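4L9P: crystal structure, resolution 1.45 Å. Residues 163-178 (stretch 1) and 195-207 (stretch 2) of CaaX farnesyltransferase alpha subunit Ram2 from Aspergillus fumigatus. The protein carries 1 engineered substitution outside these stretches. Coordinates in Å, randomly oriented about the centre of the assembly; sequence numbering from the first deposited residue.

Stretch 1 163-178: VWTYRHWLVRHFKLWD
Stretch 2 (195-207) RNNSAWNHRYMLR

No direct hydrogen bond joins these two stretches; the polar links between them run through water. Water 1 donates to Trp164 O at 3.2 Å and lies 2.9 Å from His202 ND1. Water 2 lies 3.0 Å from Asp178 OD1 and 2.8 Å from Leu206 O, with more acceptors in reach than it has protons, and accepts from Arg207 NH1 at 2.8 Å.

Stretch 1 enters already helical, phi/psi near -63/-42 through His173. Phe174 is at -96/6, and Lys175 has phi/psi 60/58. Leu176 N still bonds back to Val171 O at 2.8 Å. Stretch 2 is helical from Asn197 on, past Arg207. Asn196 (phi/psi -77/95, chi1 t) caps it: Asn196 OD1 accepts from Ala199 N at 3.2 Å and, weakly, from Ser198 N at 2.9 Å.

The helices run nearly parallel, at 12°, with axes 11.0 Å apart at closest approach. CA atoms pair Trp164 with Ser198 at 7.2 Å and His168 with His202 at 7.1 Å. Beyond the helix, Trp177 CA comes within 4.6 Å of Leu206 CA.

The CA-to-CB bond of Trp164 (chi1 m, chi2 106°) points toward stretch 2. Ser198 CB lies over the ring face, 3.4 Å from the centroid of the Trp164 five-membered ring, a CH-pi contact. Trp164 CZ3 reaches His202 CB at 3.4 Å; the two rings meet obliquely, planes at 50°.

His202 (t, chi2 74°) is a knob among Trp164, Arg167, His168 and Val171. His202 CE1 lies 3.8 Å from Arg167 CG.

Met205 (chi1 t, chi2 -118°, chi3 -12°) continues the packing. Met205 CG is 3.5 Å from His168 ND1, and Met205 SD is 3.7 Å from Val171 CG1. Leu206 CD2 also meets Val171 CG1, at 4.0 Å. Trp177 (m, chi2 -90°) places CD1 3.4 Å from Met205 O, which lies at the ring edge. The contact buries 585 Å² in total.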

# COMPACT_ATOMS: atom_id res chain seq x y z
N VAL A 163 13.71 4.61 4.52
CA VAL A 163 14.78 5.58 4.72
C VAL A 163 14.39 6.87 4.03
O VAL A 163 14.67 7.95 4.60
CB VAL A 163 16.12 5.04 4.15
CG1 VAL A 163 17.27 6.08 4.46
CG2 VAL A 163 16.43 3.67 4.80
N TRP A 164 13.81 6.87 2.82
CA TRP A 164 13.33 8.12 2.26
C TRP A 164 12.26 8.77 3.12
O TRP A 164 12.27 10.01 3.26
CB TRP A 164 12.76 7.88 0.83
CG TRP A 164 13.86 7.67 -0.21
CD1 TRP A 164 14.24 6.47 -0.83
CD2 TRP A 164 14.74 8.69 -0.70
NE1 TRP A 164 15.27 6.73 -1.71
CE2 TRP A 164 15.60 8.07 -1.65
CE3 TRP A 164 14.87 10.08 -0.46
CZ2 TRP A 164 16.55 8.81 -2.39
CZ3 TRP A 164 15.84 10.80 -1.15
CH2 TRP A 164 16.69 10.17 -2.12
N THR A 165 11.32 8.01 3.68
CA THR A 165 10.32 8.58 4.56
C THR A 165 10.99 9.26 5.75
O THR A 165 10.63 10.41 6.11
CB THR A 165 9.34 7.49 5.03
OG1 THR A 165 8.59 7.06 3.86
CG2 THR A 165 8.38 8.05 6.09
N TYR A 166 11.99 8.58 6.33
CA TYR A 166 12.72 9.24 7.45
C TYR A 166 13.39 10.51 6.95
O TYR A 166 13.35 11.56 7.65
CB TYR A 166 13.72 8.27 7.99
CG TYR A 166 14.64 8.96 9.05
CD1 TYR A 166 14.20 9.16 10.39
CD2 TYR A 166 15.86 9.49 8.65
CE1 TYR A 166 15.02 9.83 11.29
CE2 TYR A 166 16.67 10.18 9.56
CZ TYR A 166 16.21 10.33 10.87
OH TYR A 166 17.00 10.96 11.81
N ARG A 167 13.99 10.50 5.77
CA ARG A 167 14.70 11.70 5.32
C ARG A 167 13.71 12.85 5.06
O ARG A 167 14.05 14.01 5.31
CB ARG A 167 15.58 11.40 4.09
CG ARG A 167 16.64 12.53 3.87
CD ARG A 167 17.68 12.16 2.82
NE ARG A 167 18.70 13.20 2.83
CZ ARG A 167 19.96 13.05 2.47
NH1 ARG A 167 20.39 11.88 1.99
NH2 ARG A 167 20.80 14.09 2.64
N HIS A 168 12.47 12.55 4.62
CA HIS A 168 11.49 13.64 4.47
C HIS A 168 11.19 14.22 5.86
O HIS A 168 11.16 15.47 6.00
CB HIS A 168 10.15 13.04 3.95
CG HIS A 168 9.01 13.98 4.05
ND1 HIS A 168 8.71 14.85 3.02
CD2 HIS A 168 8.16 14.30 5.07
CE1 HIS A 168 7.71 15.65 3.38
NE2 HIS A 168 7.35 15.34 4.62
N TRP A 169 11.01 13.38 6.87
CA TRP A 169 10.75 13.87 8.23
C TRP A 169 11.95 14.73 8.69
O TRP A 169 11.75 15.80 9.32
CB TRP A 169 10.52 12.67 9.19
CG TRP A 169 10.46 13.15 10.60
CD1 TRP A 169 9.37 13.66 11.29
CD2 TRP A 169 11.58 13.31 11.46
NE1 TRP A 169 9.75 14.09 12.52
CE2 TRP A 169 11.10 13.90 12.67
CE3 TRP A 169 12.93 12.98 11.34
CZ2 TRP A 169 11.96 14.20 13.74
CZ3 TRP A 169 13.78 13.33 12.41
CH2 TRP A 169 13.27 13.92 13.58
N LEU A 170 13.18 14.27 8.42
CA LEU A 170 14.38 14.98 8.88
C LEU A 170 14.42 16.35 8.25
O LEU A 170 14.77 17.36 8.96
CB LEU A 170 15.59 14.14 8.49
CG LEU A 170 16.93 14.70 8.97
CD1 LEU A 170 17.12 14.38 10.46
CD2 LEU A 170 18.04 14.05 8.13
N VAL A 171 14.12 16.46 6.97
CA VAL A 171 14.11 17.76 6.31
C VAL A 171 13.09 18.70 6.92
O VAL A 171 13.41 19.89 7.16
CB VAL A 171 13.87 17.57 4.79
CG1 VAL A 171 13.57 18.92 4.13
CG2 VAL A 171 15.06 16.90 4.16
N ARG A 172 11.89 18.24 7.19
CA ARG A 172 10.91 19.13 7.79
C ARG A 172 11.32 19.50 9.20
O ARG A 172 11.19 20.68 9.61
CB ARG A 172 9.55 18.43 7.80
CG ARG A 172 8.47 19.33 8.31
CD ARG A 172 7.09 18.66 8.12
NE ARG A 172 6.01 19.51 8.62
CZ ARG A 172 5.39 20.41 7.86
NH1 ARG A 172 5.83 20.64 6.59
NH2 ARG A 172 4.41 21.13 8.38
N HIS A 173 11.85 18.55 9.97
CA HIS A 173 12.16 18.79 11.38
C HIS A 173 13.27 19.80 11.55
O HIS A 173 13.15 20.73 12.39
CB HIS A 173 12.55 17.49 12.03
CG HIS A 173 12.83 17.62 13.49
ND1 HIS A 173 11.81 17.71 14.42
CD2 HIS A 173 14.01 17.63 14.19
CE1 HIS A 173 12.35 17.78 15.63
NE2 HIS A 173 13.68 17.76 15.52
N PHE A 174 14.36 19.65 10.81
CA PHE A 174 15.51 20.57 10.93
C PHE A 174 15.50 21.69 9.88
O PHE A 174 16.42 22.49 9.78
CB PHE A 174 16.79 19.77 10.85
CG PHE A 174 17.06 18.95 12.08
CD1 PHE A 174 17.18 19.55 13.35
CD2 PHE A 174 17.26 17.58 11.95
CE1 PHE A 174 17.45 18.77 14.46
CE2 PHE A 174 17.52 16.79 13.08
CZ PHE A 174 17.65 17.40 14.37
N LYS A 175 14.41 21.76 9.12
CA LYS A 175 14.17 22.84 8.13
C LYS A 175 15.31 22.86 7.07
O LYS A 175 15.98 23.87 6.85
CB LYS A 175 14.01 24.25 8.81
CG LYS A 175 12.85 24.21 9.82
CD LYS A 175 12.53 25.65 10.36
CE LYS A 175 11.47 25.60 11.46
NZ LYS A 175 10.15 25.08 10.95
N LEU A 176 15.46 21.72 6.42
CA LEU A 176 16.60 21.47 5.52
C LEU A 176 16.27 21.64 4.04
O LEU A 176 17.04 21.23 3.19
CB LEU A 176 17.18 20.07 5.76
CG LEU A 176 17.55 19.77 7.21
CD1 LEU A 176 18.06 18.33 7.23
CD2 LEU A 176 18.63 20.75 7.67
N TRP A 177 15.12 22.25 3.70
CA TRP A 177 14.71 22.30 2.26
C TRP A 177 15.80 22.94 1.42
O TRP A 177 16.03 22.46 0.29
CB TRP A 177 13.41 23.05 2.05
CG TRP A 177 12.24 22.46 2.73
CD1 TRP A 177 11.38 21.52 2.20
CD2 TRP A 177 11.73 22.78 4.02
NE1 TRP A 177 10.39 21.22 3.11
CE2 TRP A 177 10.60 21.96 4.24
CE3 TRP A 177 12.14 23.66 5.03
CZ2 TRP A 177 9.83 22.04 5.39
CZ3 TRP A 177 11.37 23.73 6.18
CH2 TRP A 177 10.23 22.91 6.35
N ASP A 178 16.49 23.95 1.96
CA ASP A 178 17.53 24.66 1.18
C ASP A 178 18.94 24.26 1.59
O ASP A 178 19.95 24.87 1.17
CB ASP A 178 17.39 26.18 1.33
CG ASP A 178 16.08 26.69 0.69
OD1 ASP A 178 15.58 26.05 -0.30
OD2 ASP A 178 15.50 27.66 1.19
N ARG A 195 16.80 7.10 -13.18
CA ARG A 195 15.44 6.53 -13.04
C ARG A 195 15.00 6.31 -11.61
O ARG A 195 13.99 5.65 -11.35
CB ARG A 195 15.34 5.21 -13.82
CG ARG A 195 15.55 5.51 -15.32
CD ARG A 195 16.10 4.33 -15.98
NE ARG A 195 16.23 4.48 -17.45
CZ ARG A 195 17.36 4.22 -18.10
NH1 ARG A 195 18.45 3.88 -17.45
NH2 ARG A 195 17.36 4.26 -19.43
N ASN A 196 15.79 6.84 -10.65
CA ASN A 196 15.42 6.66 -9.23
C ASN A 196 14.29 7.59 -8.83
O ASN A 196 14.50 8.74 -8.50
CB ASN A 196 16.63 6.86 -8.33
CG ASN A 196 16.33 6.57 -6.89
OD1 ASN A 196 15.16 6.52 -6.49
ND2 ASN A 196 17.36 6.40 -6.08
N ASN A 197 13.06 7.05 -8.91
CA ASN A 197 11.91 7.88 -8.64
C ASN A 197 11.87 8.36 -7.22
O ASN A 197 11.28 9.43 -6.97
CB ASN A 197 10.60 7.09 -8.93
CG ASN A 197 9.43 8.02 -9.02
OD1 ASN A 197 9.33 8.82 -9.99
ND2 ASN A 197 8.49 7.93 -8.04
N SER A 198 12.47 7.61 -6.28
CA SER A 198 12.45 8.08 -4.86
C SER A 198 13.24 9.38 -4.74
O SER A 198 12.88 10.32 -3.99
CB SER A 198 13.12 7.04 -3.95
OG SER A 198 12.40 5.80 -4.09
N ALA A 199 14.33 9.49 -5.51
CA ALA A 199 15.13 10.73 -5.47
C ALA A 199 14.37 11.91 -6.13
O ALA A 199 14.43 13.05 -5.64
CB ALA A 199 16.49 10.47 -6.12
N TRP A 200 13.65 11.63 -7.23
CA TRP A 200 12.81 12.67 -7.83
C TRP A 200 11.74 13.13 -6.86
O TRP A 200 11.47 14.33 -6.77
CB TRP A 200 12.16 12.16 -9.12
CG TRP A 200 13.11 12.10 -10.27
CD1 TRP A 200 13.75 10.97 -10.75
CD2 TRP A 200 13.54 13.21 -11.09
NE1 TRP A 200 14.54 11.32 -11.84
CE2 TRP A 200 14.45 12.69 -12.05
CE3 TRP A 200 13.27 14.59 -11.08
CZ2 TRP A 200 15.08 13.50 -13.01
CZ3 TRP A 200 13.90 15.40 -12.06
CH2 TRP A 200 14.76 14.84 -13.02
N ASN A 201 11.12 12.19 -6.12
CA ASN A 201 10.09 12.57 -5.18
C ASN A 201 10.63 13.48 -4.07
O ASN A 201 9.97 14.44 -3.66
CB ASN A 201 9.41 11.28 -4.64
CG ASN A 201 8.33 11.61 -3.63
OD1 ASN A 201 7.24 12.06 -4.02
ND2 ASN A 201 8.65 11.55 -2.32
N HIS A 202 11.83 13.12 -3.58
CA HIS A 202 12.44 13.96 -2.52
C HIS A 202 12.80 15.30 -3.12
O HIS A 202 12.66 16.35 -2.45
CB HIS A 202 13.68 13.25 -1.99
CG HIS A 202 14.21 13.85 -0.72
ND1 HIS A 202 13.56 13.67 0.49
CD2 HIS A 202 15.32 14.59 -0.45
CE1 HIS A 202 14.24 14.28 1.43
NE2 HIS A 202 15.29 14.87 0.88
N ARG A 203 13.22 15.35 -4.39
CA ARG A 203 13.55 16.65 -5.04
C ARG A 203 12.30 17.55 -5.05
O ARG A 203 12.41 18.75 -4.79
CB ARG A 203 14.01 16.44 -6.50
CG ARG A 203 14.60 17.76 -7.07
CD ARG A 203 15.01 17.54 -8.58
NE ARG A 203 15.62 18.79 -9.00
CZ ARG A 203 16.92 19.06 -8.98
NH1 ARG A 203 17.83 18.10 -8.71
NH2 ARG A 203 17.31 20.31 -9.25
N TYR A 204 11.15 16.95 -5.36
CA TYR A 204 9.93 17.76 -5.38
C TYR A 204 9.67 18.36 -3.96
O TYR A 204 9.33 19.54 -3.81
CB TYR A 204 8.72 16.92 -5.83
CG TYR A 204 7.48 17.81 -5.89
CD1 TYR A 204 6.66 18.02 -4.76
CD2 TYR A 204 7.10 18.42 -7.11
CE1 TYR A 204 5.54 18.85 -4.81
CE2 TYR A 204 5.96 19.23 -7.18
CZ TYR A 204 5.21 19.47 -6.01
OH TYR A 204 4.10 20.30 -6.07
N MET A 205 9.84 17.56 -2.92
CA MET A 205 9.65 18.10 -1.59
C MET A 205 10.62 19.27 -1.32
O MET A 205 10.21 20.33 -0.79
CB MET A 205 9.93 17.02 -0.59
CG MET A 205 9.64 17.48 0.83
SD MET A 205 11.09 17.43 1.84
CE MET A 205 12.29 16.59 1.00
N LEU A 206 11.89 19.09 -1.69
CA LEU A 206 12.88 20.15 -1.38
C LEU A 206 12.50 21.41 -2.11
O LEU A 206 12.67 22.51 -1.55
CB LEU A 206 14.26 19.72 -1.87
CG LEU A 206 14.87 18.52 -1.14
CD1 LEU A 206 16.20 18.13 -1.79
CD2 LEU A 206 15.06 18.78 0.37
N ARG A 207 12.05 21.31 -3.35
CA ARG A 207 11.85 22.51 -4.17
C ARG A 207 10.45 23.12 -4.08
O ARG A 207 10.31 24.36 -4.13
CB ARG A 207 12.18 22.21 -5.63
CG ARG A 207 13.67 21.87 -5.87
CD ARG A 207 14.51 23.10 -5.68
NE ARG A 207 15.82 22.98 -6.29
CZ ARG A 207 16.95 23.27 -5.64
NH1 ARG A 207 16.90 23.54 -4.32
NH2 ARG A 207 18.11 23.20 -6.29
O HOH W 1 11.34 11.85 0.87
O HOH W 2 15.09 23.81 -2.25